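Local coordinates for UPF0201 protein MJ1564 (Methanocaldococcus jannaschii DSM 2661, PDB 2PZZ), which is of unknown function but belongs to an archaeal family that resembles RNA-binding proteins in structure, although RNA binding itself is thought unlikely, at residues 67-72 with 120-126; 75-80 with 116-120; 24-28 with 53-57. All blocks are in the same frame, centred on the assembly; numbering follows the deposited sequence.

Overall arrangement
Helix 116-123 ties contacts 1 and 2 together: its C-terminal end packs on helix 64-73 in contact 1, its first turn on the loop entering strand 79-84 in contact 2. They share Ile120, their centres lie 10 Å apart, and Leu71 O of contact 1 probably accepts a hydrogen bond from Thr80 OG1 of contact 2 (2.5 Å). Contact 2 is nested inside the chain loop that contact 1 closes. Contact 3, between helices 16-26 and 52-60, closes earlier in the chain. It lies 15 Å from contact 1, centre to centre, and touches it where Lys55 meets Asp122 and Ile123. Contacts 2 and 3 do not touch; their centres are 19 Å apart.

Contact 1: residues 67-72 with 120-126; sequences ARMVLE and IKDIAPR
Arg68 NH1 donates a hydrogen bond to Ala124 O (3.0 Å), the carbonyl of the first residue to leave helical geometry after helix 116-123. The N-H points to a lone pair in the carbonyl plane at an N-H...O angle of 149°, and the oxygen in turn lies close to the guanidinium plane. One turn along its own helix, Glu72 OE2 receives the NE proton of Arg68 (NE to OE2 2.6 Å) on the anti side of the carboxylate, within a salt bridge. Over one guanidinium face runs Lys121 CG, 3.5 Å from Arg68 NH2; flat on the opposite face stacks the guanidinium of Arg126, the planes 21° apart. Glu72 serves both arginines, for its OE2 stands 3.7 Å from Arg126 NH2 in a long salt bridge, charge to charge, with no N-H aimed at it. This salt-bridge network borders a helix-helix packing, in which helix 64-73 meets the C-terminal end of helix 116-123. A bend at chi2 (51°) brings Arg68 CD against Ile120 CG2 (3.6 Å). Leu71 CB lies 3.8 Å from the same Ile120 CG2, the two side chains running antiparallel, and Ala67 CB touches Ala124 CB (3.8 Å). Two backbone acceptors find partners outside: Leu71 O probably takes the hydroxyl of Thr80, and Ile123 O accepts from Arg59 NH1 of helix 52-60.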
ATOM      1  N   ALA A  67      -5.228 -20.962  -0.625  1.00 39.29           N
ATOM      2  CA  ALA A  67      -5.817 -20.510  -1.875  1.00 39.52           C
ATOM      3  C   ALA A  67      -7.215 -21.091  -2.075  1.00 39.08           C
ATOM      4  O   ALA A  67      -8.135 -20.373  -2.451  1.00 40.15           O
ATOM      5  CB  ALA A  67      -4.914 -20.882  -3.046  1.00 38.03           C
ATOM      6  N   ARG A  68      -7.373 -22.383  -1.807  1.00 39.08           N
ATOM      7  CA  ARG A  68      -8.669 -23.034  -1.967  1.00 40.60           C
ATOM      8  C   ARG A  68      -9.736 -22.359  -1.114  1.00 41.76           C
ATOM      9  O   ARG A  68     -10.843 -22.097  -1.575  1.00 41.37           O
ATOM     10  CB  ARG A  68      -8.563 -24.511  -1.590  1.00 40.30           C
ATOM     11  CG  ARG A  68      -9.866 -25.299  -1.739  1.00 40.85           C
ATOM     12  CD  ARG A  68     -10.528 -25.119  -3.121  1.00 37.86           C
ATOM     13  NE  ARG A  68     -11.581 -26.111  -3.277  1.00 36.75           N
ATOM     14  CZ  ARG A  68     -11.360 -27.373  -3.623  1.00 38.38           C
ATOM     15  NH1 ARG A  68     -10.123 -27.783  -3.878  1.00 36.44           N
ATOM     16  NH2 ARG A  68     -12.360 -28.242  -3.638  1.00 40.44           N
HETATM   17  N   MSE A  69      -9.390 -22.065   0.136  1.00 44.96           N
HETATM   18  CA  MSE A  69     -10.325 -21.427   1.041  1.00 45.12           C
HETATM   19  C   MSE A  69     -10.689 -20.032   0.537  1.00 43.22           C
HETATM   20  O   MSE A  69     -11.863 -19.657   0.522  1.00 42.47           O
HETATM   21  CB  MSE A  69      -9.724 -21.323   2.444  1.00 52.40           C
HETATM   22  CG  MSE A  69     -10.706 -20.811   3.491  1.00 60.72           C
HETATM   23 SE   MSE A  69      -9.846 -20.198   5.119  1.00 76.04          SE
HETATM   24  CE  MSE A  69      -9.747 -18.320   4.642  1.00 67.08           C
ATOM     25  N   VAL A  70      -9.685 -19.261   0.124  1.00 39.69           N
ATOM     26  CA  VAL A  70      -9.944 -17.908  -0.363  1.00 37.87           C
ATOM     27  C   VAL A  70     -10.791 -17.887  -1.642  1.00 37.36           C
ATOM     28  O   VAL A  70     -11.688 -17.059  -1.788  1.00 35.07           O
ATOM     29  CB  VAL A  70      -8.624 -17.146  -0.616  1.00 38.15           C
ATOM     30  CG1 VAL A  70      -8.914 -15.794  -1.249  1.00 35.68           C
ATOM     31  CG2 VAL A  70      -7.865 -16.956   0.714  1.00 38.63           C
ATOM     32  N   LEU A  71     -10.506 -18.798  -2.564  1.00 37.45           N
ATOM     33  CA  LEU A  71     -11.262 -18.860  -3.811  1.00 37.35           C
ATOM     34  C   LEU A  71     -12.725 -19.261  -3.584  1.00 35.90           C
ATOM     35  O   LEU A  71     -13.626 -18.712  -4.219  1.00 33.34           O
ATOM     36  CB  LEU A  71     -10.590 -19.830  -4.790  1.00 39.70           C
ATOM     37  CG  LEU A  71      -9.149 -19.439  -5.149  1.00 44.07           C
ATOM     38  CD1 LEU A  71      -8.569 -20.390  -6.196  1.00 42.77           C
ATOM     39  CD2 LEU A  71      -9.137 -18.009  -5.664  1.00 43.23           C
ATOM     40  N   GLU A  72     -12.971 -20.212  -2.692  1.00 35.76           N
ATOM     41  CA  GLU A  72     -14.351 -20.618  -2.442  1.00 39.19           C
ATOM     42  C   GLU A  72     -15.115 -19.506  -1.745  1.00 41.43           C
ATOM     43  O   GLU A  72     -16.283 -19.256  -2.050  1.00 42.60           O
ATOM     44  CB  GLU A  72     -14.396 -21.888  -1.605  1.00 39.46           C
ATOM     45  CG  GLU A  72     -13.938 -23.105  -2.355  1.00 42.11           C
ATOM     46  CD  GLU A  72     -14.199 -24.365  -1.580  1.00 45.60           C
ATOM     47  OE1 GLU A  72     -14.909 -24.276  -0.554  1.00 47.15           O
ATOM     48  OE2 GLU A  72     -13.709 -25.440  -1.991  1.00 45.47           O
ATOM     49  N   ILE A 120     -11.660 -23.787  -9.806  1.00 39.64           N
ATOM     50  CA  ILE A 120     -11.054 -23.664  -8.488  1.00 40.11           C
ATOM     51  C   ILE A 120     -10.339 -24.923  -8.027  1.00 40.14           C
ATOM     52  O   ILE A 120      -9.262 -24.840  -7.443  1.00 39.23           O
ATOM     53  CB  ILE A 120     -12.106 -23.250  -7.438  1.00 38.55           C
ATOM     54  CG1 ILE A 120     -12.606 -21.837  -7.752  1.00 38.08           C
ATOM     55  CG2 ILE A 120     -11.499 -23.299  -6.040  1.00 37.03           C
ATOM     56  CD1 ILE A 120     -13.652 -21.314  -6.780  1.00 39.25           C
ATOM     57  N   LYS A 121     -10.938 -26.083  -8.273  1.00 39.97           N
ATOM     58  CA  LYS A 121     -10.320 -27.348  -7.884  1.00 42.26           C
ATOM     59  C   LYS A 121      -9.042 -27.543  -8.687  1.00 41.82           C
ATOM     60  O   LYS A 121      -8.054 -28.086  -8.202  1.00 42.68           O
ATOM     61  CB  LYS A 121     -11.280 -28.519  -8.146  1.00 41.93           C
ATOM     62  CG  LYS A 121     -12.399 -28.639  -7.113  1.00 43.10           C
ATOM     63  CD  LYS A 121     -13.421 -29.716  -7.487  1.00 39.96           C
ATOM     64  CE  LYS A 121     -14.496 -29.853  -6.399  1.00 42.72           C
ATOM     65  NZ  LYS A 121     -15.707 -30.645  -6.814  1.00 42.09           N
ATOM     66  N   ASP A 122      -9.081 -27.080  -9.925  1.00 41.88           N
ATOM     67  CA  ASP A 122      -7.961 -27.180 -10.840  1.00 42.72           C
ATOM     68  C   ASP A 122      -6.816 -26.253 -10.422  1.00 42.23           C
ATOM     69  O   ASP A 122      -5.641 -26.618 -10.521  1.00 40.76           O
ATOM     70  CB  ASP A 122      -8.448 -26.827 -12.244  1.00 46.47           C
ATOM     71  CG  ASP A 122      -7.381 -26.990 -13.291  1.00 50.30           C
ATOM     72  OD1 ASP A 122      -6.484 -26.131 -13.363  1.00 53.08           O
ATOM     73  OD2 ASP A 122      -7.439 -27.985 -14.043  1.00 55.92           O
ATOM     74  N   ILE A 123      -7.167 -25.058  -9.950  1.00 39.62           N
ATOM     75  CA  ILE A 123      -6.171 -24.083  -9.527  1.00 38.56           C
ATOM     76  C   ILE A 123      -5.576 -24.418  -8.163  1.00 38.70           C
ATOM     77  O   ILE A 123      -4.352 -24.457  -8.006  1.00 37.50           O
ATOM     78  CB  ILE A 123      -6.773 -22.663  -9.472  1.00 38.71           C
ATOM     79  CG1 ILE A 123      -7.156 -22.219 -10.888  1.00 39.74           C
ATOM     80  CG2 ILE A 123      -5.763 -21.675  -8.871  1.00 36.15           C
ATOM     81  CD1 ILE A 123      -7.811 -20.828 -10.956  1.00 36.01           C
ATOM     82  N   ALA A 124      -6.448 -24.652  -7.186  1.00 37.49           N
ATOM     83  CA  ALA A 124      -6.040 -24.973  -5.826  1.00 37.58           C
ATOM     84  C   ALA A 124      -6.711 -26.266  -5.361  1.00 38.94           C
ATOM     85  O   ALA A 124      -7.734 -26.240  -4.672  1.00 38.02           O
ATOM     86  CB  ALA A 124      -6.401 -23.815  -4.881  1.00 35.91           C
ATOM     87  N   PRO A 125      -6.135 -27.420  -5.741  1.00 40.37           N
ATOM     88  CA  PRO A 125      -6.639 -28.748  -5.385  1.00 41.88           C
ATOM     89  C   PRO A 125      -6.423 -29.056  -3.909  1.00 44.19           C
ATOM     90  O   PRO A 125      -5.422 -28.627  -3.319  1.00 43.65           O
ATOM     91  CB  PRO A 125      -5.798 -29.687  -6.254  1.00 39.67           C
ATOM     92  CG  PRO A 125      -5.289 -28.814  -7.351  1.00 40.40           C
ATOM     93  CD  PRO A 125      -4.988 -27.537  -6.655  1.00 39.78           C
ATOM     94  N   ARG A 126      -7.346 -29.814  -3.322  1.00 45.85           N
ATOM     95  CA  ARG A 126      -7.213 -30.204  -1.927  1.00 50.02           C
ATOM     96  C   ARG A 126      -5.933 -31.018  -1.779  1.00 51.58           C
ATOM     97  O   ARG A 126      -5.339 -31.434  -2.779  1.00 51.20           O
ATOM     98  CB  ARG A 126      -8.408 -31.057  -1.490  1.00 52.89           C
ATOM     99  CG  ARG A 126      -9.723 -30.306  -1.482  1.00 54.77           C
ATOM    100  CD  ARG A 126     -10.802 -31.070  -0.738  1.00 58.98           C
ATOM    101  NE  ARG A 126     -11.993 -30.246  -0.531  1.00 62.02           N
ATOM    102  CZ  ARG A 126     -11.984 -29.041   0.039  1.00 63.34           C
ATOM    103  NH1 ARG A 126     -10.846 -28.506   0.465  1.00 63.72           N
ATOM    104  NH2 ARG A 126     -13.115 -28.364   0.175  1.00 64.30           N
TER

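Contact 2: residues 75-80 with 116-120; sequences MTENAT and IMKII
The loop that leaves helix 64-73 and enters strand 79-84, outermost in the sheet of this chain, packs its backbone against Ile116 in the first turn of helix 116-123. A backbone bond from Thr76 N to Ala79 O (2.8 Å) closes the loop on itself, and Ile116 lies against the backbone of 76-79. Its chi1 of -149° is off a staggered value and leaves Ile116 CG2 between the backbone N and C, 3.4 Å from Glu77 O, while CG1 lies 3.4 Å from Ala79 N. CD1 reaches on to Thr80 CB (4.0 Å). On the CG2 side of Ile116, the selenium of Met75, a selenomethionine, sits among three aliphatic partners: Met117 CG at 3.6 Å from SE, the CD1 methyl of Ile120, and Ile116 CG2 itself. The Met75 chain lies roughly perpendicular to that of Met117. One water joins the two backbones, donating to Glu77 O (3.0 Å) and accepting from Ile116 N (2.7 Å). With no direct hydrogen bond between the segments, the loop is held to the helix by van der Waals contact, aliphatic groups of Ile116 against the loop backbone and Met75 SE against apolar carbons, and the water supplies the polar link by satisfying an N-H of the helix's first turn.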
HETATM    1  N   MSE A  75     -16.278 -17.007  -4.134  1.00 35.61           N
HETATM    2  CA  MSE A  75     -17.037 -17.635  -5.206  1.00 40.41           C
HETATM    3  C   MSE A  75     -18.510 -17.243  -5.357  1.00 40.45           C
HETATM    4  O   MSE A  75     -19.239 -17.075  -4.380  1.00 39.36           O
HETATM    5  CB  MSE A  75     -16.951 -19.150  -5.052  1.00 42.56           C
HETATM    6  CG  MSE A  75     -17.745 -19.937  -6.089  1.00 48.97           C
HETATM    7 SE   MSE A  75     -17.302 -21.830  -6.047  1.00 57.72          SE
HETATM    8  CE  MSE A  75     -18.078 -22.307  -4.335  1.00 54.63           C
ATOM      9  N   THR A  76     -18.929 -17.104  -6.607  1.00 42.00           N
ATOM     10  CA  THR A  76     -20.311 -16.807  -6.956  1.00 41.53           C
ATOM     11  C   THR A  76     -20.657 -17.834  -8.030  1.00 41.80           C
ATOM     12  O   THR A  76     -19.905 -18.793  -8.242  1.00 40.97           O
ATOM     13  CB  THR A  76     -20.496 -15.380  -7.505  1.00 41.98           C
ATOM     14  OG1 THR A  76     -19.469 -15.098  -8.453  1.00 42.60           O
ATOM     15  CG2 THR A  76     -20.462 -14.346  -6.367  1.00 43.82           C
ATOM     16  N   GLU A  77     -21.774 -17.648  -8.719  1.00 39.93           N
ATOM     17  CA  GLU A  77     -22.179 -18.633  -9.705  1.00 40.93           C
ATOM     18  C   GLU A  77     -21.174 -18.924 -10.820  1.00 38.01           C
ATOM     19  O   GLU A  77     -20.809 -20.074 -11.027  1.00 37.50           O
ATOM     20  CB  GLU A  77     -23.541 -18.249 -10.299  1.00 42.41           C
ATOM     21  CG  GLU A  77     -24.254 -19.415 -10.958  1.00 44.98           C
ATOM     22  CD  GLU A  77     -25.712 -19.105 -11.255  1.00 48.20           C
ATOM     23  OE1 GLU A  77     -26.405 -19.991 -11.803  1.00 49.67           O
ATOM     24  OE2 GLU A  77     -26.158 -17.978 -10.939  1.00 48.90           O
ATOM     25  N   ASN A  78     -20.727 -17.897 -11.533  1.00 39.78           N
ATOM     26  CA  ASN A  78     -19.787 -18.096 -12.640  1.00 41.02           C
ATOM     27  C   ASN A  78     -18.423 -17.449 -12.427  1.00 42.24           C
ATOM     28  O   ASN A  78     -17.672 -17.250 -13.382  1.00 43.49           O
ATOM     29  CB  ASN A  78     -20.405 -17.547 -13.925  1.00 41.61           C
ATOM     30  CG  ASN A  78     -21.872 -17.912 -14.058  1.00 43.05           C
ATOM     31  OD1 ASN A  78     -22.752 -17.045 -14.026  1.00 45.54           O
ATOM     32  ND2 ASN A  78     -22.144 -19.200 -14.183  1.00 39.88           N
ATOM     33  N   ALA A  79     -18.095 -17.129 -11.180  1.00 41.16           N
ATOM     34  CA  ALA A  79     -16.828 -16.478 -10.900  1.00 40.38           C
ATOM     35  C   ALA A  79     -16.374 -16.588  -9.450  1.00 40.11           C
ATOM     36  O   ALA A  79     -17.017 -17.224  -8.625  1.00 39.09           O
ATOM     37  CB  ALA A  79     -16.925 -15.015 -11.288  1.00 40.38           C
ATOM     38  N   THR A  80     -15.226 -15.977  -9.173  1.00 39.55           N
ATOM     39  CA  THR A  80     -14.657 -15.910  -7.835  1.00 39.52           C
ATOM     40  C   THR A  80     -13.731 -14.706  -7.858  1.00 40.02           C
ATOM     41  O   THR A  80     -13.264 -14.295  -8.919  1.00 39.38           O
ATOM     42  CB  THR A  80     -13.864 -17.179  -7.438  1.00 41.64           C
ATOM     43  OG1 THR A  80     -13.514 -17.088  -6.050  1.00 40.47           O
ATOM     44  CG2 THR A  80     -12.589 -17.323  -8.266  1.00 40.87           C
ATOM     45  N   ILE A 116     -17.271 -22.994 -12.634  1.00 44.14           N
ATOM     46  CA  ILE A 116     -16.390 -22.223 -11.760  1.00 43.99           C
ATOM     47  C   ILE A 116     -15.745 -23.053 -10.643  1.00 45.39           C
ATOM     48  O   ILE A 116     -14.591 -22.822 -10.289  1.00 43.82           O
ATOM     49  CB  ILE A 116     -17.139 -20.993 -11.161  1.00 44.40           C
ATOM     50  CG1 ILE A 116     -16.149 -19.845 -10.934  1.00 46.26           C
ATOM     51  CG2 ILE A 116     -17.863 -21.372  -9.863  1.00 43.49           C
ATOM     52  CD1 ILE A 116     -15.171 -20.067  -9.833  1.00 47.73           C
HETATM   53  N   MSE A 117     -16.473 -24.031 -10.107  1.00 46.11           N
HETATM   54  CA  MSE A 117     -15.926 -24.871  -9.046  1.00 48.07           C
HETATM   55  C   MSE A 117     -14.825 -25.781  -9.571  1.00 46.54           C
HETATM   56  O   MSE A 117     -13.905 -26.125  -8.833  1.00 46.78           O
HETATM   57  CB  MSE A 117     -17.020 -25.723  -8.390  1.00 52.62           C
HETATM   58  CG  MSE A 117     -17.294 -25.363  -6.932  1.00 60.80           C
HETATM   59 SE   MSE A 117     -15.749 -25.565  -5.754  1.00 68.57          SE
HETATM   60  CE  MSE A 117     -16.136 -27.322  -5.050  1.00 66.34           C
ATOM     61  N   LYS A 118     -14.921 -26.181 -10.838  1.00 45.26           N
ATOM     62  CA  LYS A 118     -13.898 -27.037 -11.425  1.00 43.58           C
ATOM     63  C   LYS A 118     -12.644 -26.217 -11.664  1.00 41.85           C
ATOM     64  O   LYS A 118     -11.531 -26.733 -11.573  1.00 39.61           O
ATOM     65  CB  LYS A 118     -14.378 -27.655 -12.740  1.00 47.48           C
ATOM     66  CG  LYS A 118     -15.220 -28.914 -12.548  1.00 52.31           C
ATOM     67  CD  LYS A 118     -15.526 -29.596 -13.875  1.00 56.78           C
ATOM     68  CE  LYS A 118     -16.293 -30.896 -13.662  1.00 59.33           C
ATOM     69  NZ  LYS A 118     -16.450 -31.665 -14.931  1.00 63.40           N
ATOM     70  N   ILE A 119     -12.834 -24.936 -11.974  1.00 40.42           N
ATOM     71  CA  ILE A 119     -11.717 -24.025 -12.208  1.00 40.69           C
ATOM     72  C   ILE A 119     -10.925 -23.943 -10.906  1.00 41.31           C
ATOM     73  O   ILE A 119      -9.689 -24.031 -10.896  1.00 39.74           O
ATOM     74  CB  ILE A 119     -12.220 -22.598 -12.552  1.00 43.15           C
ATOM     75  CG1 ILE A 119     -12.953 -22.602 -13.897  1.00 43.84           C
ATOM     76  CG2 ILE A 119     -11.050 -21.610 -12.561  1.00 40.55           C
ATOM     77  CD1 ILE A 119     -12.057 -22.838 -15.066  1.00 42.37           C
ATOM     78  N   ILE A 120     -11.660 -23.787  -9.806  1.00 39.64           N
ATOM     79  CA  ILE A 120     -11.054 -23.664  -8.488  1.00 40.11           C
ATOM     80  C   ILE A 120     -10.339 -24.923  -8.027  1.00 40.14           C
ATOM     81  O   ILE A 120      -9.262 -24.840  -7.443  1.00 39.23           O
ATOM     82  CB  ILE A 120     -12.106 -23.250  -7.438  1.00 38.55           C
ATOM     83  CG1 ILE A 120     -12.606 -21.837  -7.752  1.00 38.08           C
ATOM     84  CG2 ILE A 120     -11.499 -23.299  -6.040  1.00 37.03           C
ATOM     85  CD1 ILE A 120     -13.652 -21.314  -6.780  1.00 39.25           C
TER
HETATM   86  O   HOH W   1     -19.521 -21.676 -13.197  1.00 41.68           O

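Contact 3: residues 24-28 with 53-57; sequences LNIFP and KLKEL
Ile26 and Leu57 meet methyl to methyl, CD1 to CD1 at 3.7 Å, where the end of helix 16-26 faces helix 52-60. The β-hairpin of strands 31-36 and 42-48 separates these helices in the chain. Ile26 works with both branches: CG1 stands anti to the carbonyl carbon (chi1 -47°) and carries CD1 to Leu57, while CG2 approaches Leu54 CD1 (4.1 Å). The same CG2 lies over one face of the Phe27 ring, offset toward its rim. Phe27 and Leu54 run side by side in the same direction, with Leu54 CD2 near CE1 of the ring, which also rests on Val4 and Ile6 of strand 3-10. Val94, in a loop, touches Ile26, Leu54 and Leu57.

Toward the outer side, Lys53 extends CG anti to its backbone N (chi1 -177°) and then bends at chi2 (62°), a shape that lays its CE 3.6 Å from Asn25 O. Its CB sits 3.4 Å from Ile26 O and, in a tight carbon contact, 3.5 Å from Pro28 CD. An alanine here keeps only CB against Pro28; without the methylenes beyond it, the strip beside Asn25 O is likely to open to a gap. A water donates to Ile26 O (2.6 Å) and accepts from Leu54 N (2.9 Å). Side chains thus join the helices by apolar contact and the aliphatic stem of a lysine, while the bridging water pairs the carbonyl of Ile26, in 24-28, with the N-H of Leu54, near the start of helix 52-60.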
ATOM      1  N   LEU A  24       2.503  -8.522 -13.313  1.00 31.41           N
ATOM      2  CA  LEU A  24       3.098  -9.445 -14.279  1.00 31.53           C
ATOM      3  C   LEU A  24       3.808 -10.622 -13.624  1.00 31.53           C
ATOM      4  O   LEU A  24       3.833 -11.705 -14.196  1.00 35.08           O
ATOM      5  CB  LEU A  24       4.033  -8.685 -15.238  1.00 28.34           C
ATOM      6  CG  LEU A  24       3.260  -7.638 -16.065  1.00 30.24           C
ATOM      7  CD1 LEU A  24       4.213  -6.725 -16.822  1.00 31.58           C
ATOM      8  CD2 LEU A  24       2.309  -8.341 -17.034  1.00 30.74           C
ATOM      9  N   ASN A  25       4.359 -10.435 -12.423  1.00 29.92           N
ATOM     10  CA  ASN A  25       5.026 -11.544 -11.740  1.00 29.26           C
ATOM     11  C   ASN A  25       4.051 -12.664 -11.426  1.00 30.51           C
ATOM     12  O   ASN A  25       4.461 -13.816 -11.262  1.00 29.51           O
ATOM     13  CB  ASN A  25       5.679 -11.103 -10.418  1.00 31.28           C
ATOM     14  CG  ASN A  25       6.932 -10.284 -10.626  1.00 32.64           C
ATOM     15  OD1 ASN A  25       7.553 -10.337 -11.691  1.00 33.81           O
ATOM     16  ND2 ASN A  25       7.321  -9.523  -9.602  1.00 31.54           N
ATOM     17  N   ILE A  26       2.763 -12.333 -11.317  1.00 30.11           N
ATOM     18  CA  ILE A  26       1.755 -13.353 -11.021  1.00 29.41           C
ATOM     19  C   ILE A  26       0.949 -13.710 -12.281  1.00 30.56           C
ATOM     20  O   ILE A  26       0.548 -14.863 -12.464  1.00 30.61           O
ATOM     21  CB  ILE A  26       0.778 -12.876  -9.917  1.00 30.02           C
ATOM     22  CG1 ILE A  26       1.562 -12.283  -8.738  1.00 31.69           C
ATOM     23  CG2 ILE A  26      -0.076 -14.048  -9.421  1.00 29.27           C
ATOM     24  CD1 ILE A  26       2.497 -13.273  -8.022  1.00 31.50           C
ATOM     25  N   PHE A  27       0.745 -12.723 -13.149  1.00 27.76           N
ATOM     26  CA  PHE A  27      -0.015 -12.898 -14.378  1.00 27.41           C
ATOM     27  C   PHE A  27       0.789 -12.363 -15.552  1.00 28.64           C
ATOM     28  O   PHE A  27       0.449 -11.335 -16.117  1.00 28.15           O
ATOM     29  CB  PHE A  27      -1.356 -12.144 -14.276  1.00 28.17           C
ATOM     30  CG  PHE A  27      -2.223 -12.614 -13.140  1.00 28.04           C
ATOM     31  CD1 PHE A  27      -2.872 -13.844 -13.205  1.00 28.95           C
ATOM     32  CD2 PHE A  27      -2.354 -11.848 -11.979  1.00 28.36           C
ATOM     33  CE1 PHE A  27      -3.651 -14.317 -12.115  1.00 29.28           C
ATOM     34  CE2 PHE A  27      -3.119 -12.300 -10.890  1.00 28.28           C
ATOM     35  CZ  PHE A  27      -3.771 -13.544 -10.958  1.00 26.78           C
ATOM     36  N   PRO A  28       1.861 -13.079 -15.947  1.00 31.60           N
ATOM     37  CA  PRO A  28       2.783 -12.753 -17.042  1.00 32.47           C
ATOM     38  C   PRO A  28       2.161 -12.374 -18.388  1.00 33.86           C
ATOM     39  O   PRO A  28       2.708 -11.531 -19.101  1.00 34.86           O
ATOM     40  CB  PRO A  28       3.638 -14.023 -17.162  1.00 34.57           C
ATOM     41  CG  PRO A  28       3.632 -14.578 -15.792  1.00 35.57           C
ATOM     42  CD  PRO A  28       2.174 -14.414 -15.404  1.00 32.90           C
ATOM     43  N   LYS A  53       0.890 -19.327 -14.287  1.00 35.84           N
ATOM     44  CA  LYS A  53       1.894 -18.864 -13.339  1.00 36.76           C
ATOM     45  C   LYS A  53       1.353 -18.931 -11.909  1.00 37.00           C
ATOM     46  O   LYS A  53       2.033 -19.416 -10.999  1.00 37.47           O
ATOM     47  CB  LYS A  53       2.319 -17.436 -13.685  1.00 36.28           C
ATOM     48  CG  LYS A  53       3.416 -16.868 -12.793  1.00 41.25           C
ATOM     49  CD  LYS A  53       4.706 -17.671 -12.905  1.00 45.52           C
ATOM     50  CE  LYS A  53       5.878 -16.918 -12.292  1.00 46.05           C
ATOM     51  NZ  LYS A  53       7.132 -17.730 -12.313  1.00 51.28           N
ATOM     52  N   LEU A  54       0.130 -18.445 -11.709  1.00 36.79           N
ATOM     53  CA  LEU A  54      -0.485 -18.471 -10.379  1.00 33.74           C
ATOM     54  C   LEU A  54      -0.508 -19.897  -9.827  1.00 33.63           C
ATOM     55  O   LEU A  54      -0.172 -20.127  -8.660  1.00 31.88           O
ATOM     56  CB  LEU A  54      -1.921 -17.916 -10.438  1.00 31.66           C
ATOM     57  CG  LEU A  54      -2.790 -18.050  -9.175  1.00 29.83           C
ATOM     58  CD1 LEU A  54      -2.128 -17.318  -8.024  1.00 24.82           C
ATOM     59  CD2 LEU A  54      -4.204 -17.480  -9.444  1.00 28.38           C
ATOM     60  N   LYS A  55      -0.895 -20.853 -10.667  1.00 34.00           N
ATOM     61  CA  LYS A  55      -0.956 -22.254 -10.236  1.00 37.00           C
ATOM     62  C   LYS A  55       0.403 -22.792  -9.801  1.00 37.35           C
ATOM     63  O   LYS A  55       0.495 -23.574  -8.858  1.00 37.64           O
ATOM     64  CB  LYS A  55      -1.506 -23.131 -11.357  1.00 37.44           C
ATOM     65  CG  LYS A  55      -2.947 -22.826 -11.726  1.00 40.67           C
ATOM     66  CD  LYS A  55      -3.450 -23.768 -12.796  1.00 46.13           C
ATOM     67  CE  LYS A  55      -4.909 -23.489 -13.115  1.00 51.64           C
ATOM     68  NZ  LYS A  55      -5.426 -24.289 -14.275  1.00 54.71           N
ATOM     69  N   GLU A  56       1.453 -22.382 -10.497  1.00 38.04           N
ATOM     70  CA  GLU A  56       2.805 -22.819 -10.156  1.00 40.05           C
ATOM     71  C   GLU A  56       3.201 -22.276  -8.790  1.00 38.11           C
ATOM     72  O   GLU A  56       3.691 -23.014  -7.939  1.00 37.91           O
ATOM     73  CB  GLU A  56       3.816 -22.295 -11.174  1.00 43.05           C
ATOM     74  CG  GLU A  56       3.783 -22.946 -12.530  1.00 47.56           C
ATOM     75  CD  GLU A  56       4.606 -22.169 -13.540  1.00 51.70           C
ATOM     76  OE1 GLU A  56       5.649 -21.597 -13.141  1.00 52.14           O
ATOM     77  OE2 GLU A  56       4.216 -22.135 -14.728  1.00 54.09           O
ATOM     78  N   LEU A  57       2.977 -20.981  -8.582  1.00 36.42           N
ATOM     79  CA  LEU A  57       3.354 -20.349  -7.327  1.00 33.80           C
ATOM     80  C   LEU A  57       2.624 -20.918  -6.124  1.00 34.32           C
ATOM     81  O   LEU A  57       3.223 -21.079  -5.053  1.00 35.68           O
ATOM     82  CB  LEU A  57       3.153 -18.838  -7.415  1.00 36.67           C
ATOM     83  CG  LEU A  57       3.985 -18.158  -8.512  1.00 36.35           C
ATOM     84  CD1 LEU A  57       3.616 -16.701  -8.602  1.00 33.43           C
ATOM     85  CD2 LEU A  57       5.482 -18.321  -8.216  1.00 37.18           C
TER
HETATM   86  O   HOH W   2      -0.921 -16.672 -13.686  1.00 37.37           O